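ChiX (Serratia marcescens, PDB 5OPZ) is a zinc-containing L-Ala D-Glu endopeptidase, a peptidoglycan hydrolase required for the secretion of chitinase. Local coordinates at residues A[78-83]-A[96-101]. Numbering follows the deposited sequence.
With ZN (zinc ion), chain C.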
loop_
_atom_site.group_PDB
_atom_site.type_symbol
_atom_site.label_atom_id
_atom_site.label_comp_id
_atom_site.label_asym_id
_atom_site.label_seq_id
_atom_site.Cartn_x
_atom_site.Cartn_y
_atom_site.Cartn_z
ATOM N N VAL A 78 0.565 -4.287 0.628
ATOM C CA VAL A 78 0.767 -3.458 -0.555
ATOM C C VAL A 78 1.780 -2.374 -0.219
ATOM O O VAL A 78 1.839 -1.898 0.923
ATOM C CB VAL A 78 -0.542 -2.808 -1.067
ATOM C CG1 VAL A 78 -1.518 -3.894 -1.506
ATOM C CG2 VAL A 78 -1.165 -1.925 -0.025
ATOM N N ASP A 79 2.533 -1.974 -1.251
ATOM C CA ASP A 79 3.275 -0.710 -1.251
ATOM C C ASP A 79 2.585 0.246 -2.209
ATOM O O ASP A 79 2.313 -0.128 -3.330
ATOM C CB ASP A 79 4.705 -0.964 -1.675
ATOM C CG ASP A 79 5.523 -1.720 -0.665
ATOM O OD1 ASP A 79 5.086 -1.979 0.447
ATOM O OD2 ASP A 79 6.655 -2.080 -0.983
ATOM N N VAL A 80 2.278 1.422 -1.707
ATOM C CA VAL A 80 1.660 2.445 -2.510
ATOM C C VAL A 80 2.720 3.434 -2.989
ATOM O O VAL A 80 3.792 3.555 -2.426
ATOM C CB VAL A 80 0.543 3.222 -1.777
ATOM C CG1 VAL A 80 -0.520 2.262 -1.254
ATOM C CG2 VAL A 80 1.083 4.049 -0.634
ATOM N N VAL A 81 2.395 4.103 -4.074
ATOM C CA VAL A 81 3.218 5.170 -4.609
ATOM C C VAL A 81 2.333 6.416 -4.767
ATOM O O VAL A 81 1.269 6.361 -5.438
ATOM C CB VAL A 81 3.934 4.793 -5.918
ATOM C CG1 VAL A 81 2.998 4.387 -6.997
ATOM C CG2 VAL A 81 4.838 5.924 -6.384
ATOM N N ALA A 82 2.780 7.535 -4.160
ATOM C CA ALA A 82 2.023 8.804 -4.292
ATOM C C ALA A 82 2.215 9.370 -5.701
ATOM O O ALA A 82 3.339 9.374 -6.210
ATOM C CB ALA A 82 2.520 9.800 -3.294
ATOM N N MET A 83 1.108 9.841 -6.280
ATOM C CA MET A 83 1.068 10.320 -7.670
ATOM C C MET A 83 0.450 11.727 -7.778
ATOM O O MET A 83 -0.503 11.926 -8.526
ATOM C CB MET A 83 0.201 9.351 -8.510
ATOM C CG MET A 83 0.647 7.923 -8.607
ATOM S SD MET A 83 2.237 7.809 -9.387
ATOM C CE MET A 83 1.857 8.336 -11.055
ATOM N N ALA A 96 1.872 10.257 4.489
ATOM C CA ALA A 96 1.077 10.516 5.705
ATOM C C ALA A 96 -0.392 10.772 5.362
ATOM O O ALA A 96 -1.300 10.319 6.077
ATOM C CB ALA A 96 1.685 11.622 6.534
ATOM N N GLN A 97 -0.598 11.497 4.268
ATOM C CA GLN A 97 -1.974 11.776 3.858
ATOM C C GLN A 97 -2.662 10.561 3.338
ATOM O O GLN A 97 -3.856 10.374 3.604
ATOM C CB GLN A 97 -1.994 12.900 2.828
ATOM C CG GLN A 97 -1.608 14.257 3.400
ATOM C CD GLN A 97 -1.837 15.392 2.437
ATOM O OE1 GLN A 97 -2.962 15.692 2.132
ATOM N NE2 GLN A 97 -0.759 16.028 1.976
ATOM N N ILE A 98 -1.945 9.776 2.544
ATOM C CA ILE A 98 -2.484 8.487 2.102
ATOM C C ILE A 98 -2.888 7.644 3.316
ATOM O O ILE A 98 -3.956 6.995 3.308
ATOM C CB ILE A 98 -1.555 7.711 1.147
ATOM C CG1 ILE A 98 -1.365 8.511 -0.127
ATOM C CG2 ILE A 98 -2.079 6.308 0.866
ATOM C CD1 ILE A 98 -0.122 8.129 -0.887
ATOM N N ALA A 99 -2.031 7.580 4.328
ATOM C CA ALA A 99 -2.317 6.764 5.491
ATOM C C ALA A 99 -3.546 7.257 6.246
ATOM O O ALA A 99 -4.209 6.437 6.856
ATOM C CB ALA A 99 -1.112 6.689 6.404
ATOM N N VAL A 100 -3.855 8.558 6.236
ATOM C CA VAL A 100 -5.127 9.038 6.840
ATOM C C VAL A 100 -6.304 8.328 6.154
ATOM O O VAL A 100 -7.257 7.879 6.815
ATOM C CB VAL A 100 -5.285 10.557 6.710
ATOM C CG1 VAL A 100 -6.675 11.060 7.018
ATOM C CG2 VAL A 100 -4.275 11.212 7.615
ATOM N N ALA A 101 -6.269 8.312 4.821
ATOM C CA ALA A 101 -7.307 7.696 4.037
ATOM C C ALA A 101 -7.398 6.183 4.300
ATOM O O ALA A 101 -8.501 5.650 4.412
ATOM C CB ALA A 101 -7.078 7.962 2.585
HETATM ZN ZN ZN C . 5.936 -3.430 1.514
#
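Residues 78-82 of strand 77-82 face residues 96-101 of helix 92-109 with Ala82 and Ile98 nearest in backbone, their CA atoms 7.8 Å apart, and no hydrogen bond joins the two segments. This is a helix packed on an antiparallel sheet, in the zinc peptidase fold of the D-alanyl-D-alanine carboxypeptidase family. Within 96-101, Ile98 alone makes the contact, and its two branches part to meet two strand residues. CG2, anti to the backbone N, meets Val80 CG2 tip to tip at 4.2 Å. The other branch, CG1, lies anti to the carbonyl carbon (chi1 -63°) and carries CD1 over to Ala82, whose CB it touches at 3.9 Å. Val80 and Ala82 lie two apart on the strand, so both point their CB at the helix while Val81 between them turns to the other face, against Val88 and Trp90. All three touching residues are buried, and Phe44 of the edge strand packs against both Val80 and Ile98. The same alternation puts Asp79 on the face turned away from Ile98, where it binds zinc together with His72 and His127. Its carboxylate is lopsided on the metal: OD1 bonds zinc at 2.0 Å, while OD2 stays 2.9 Å from it.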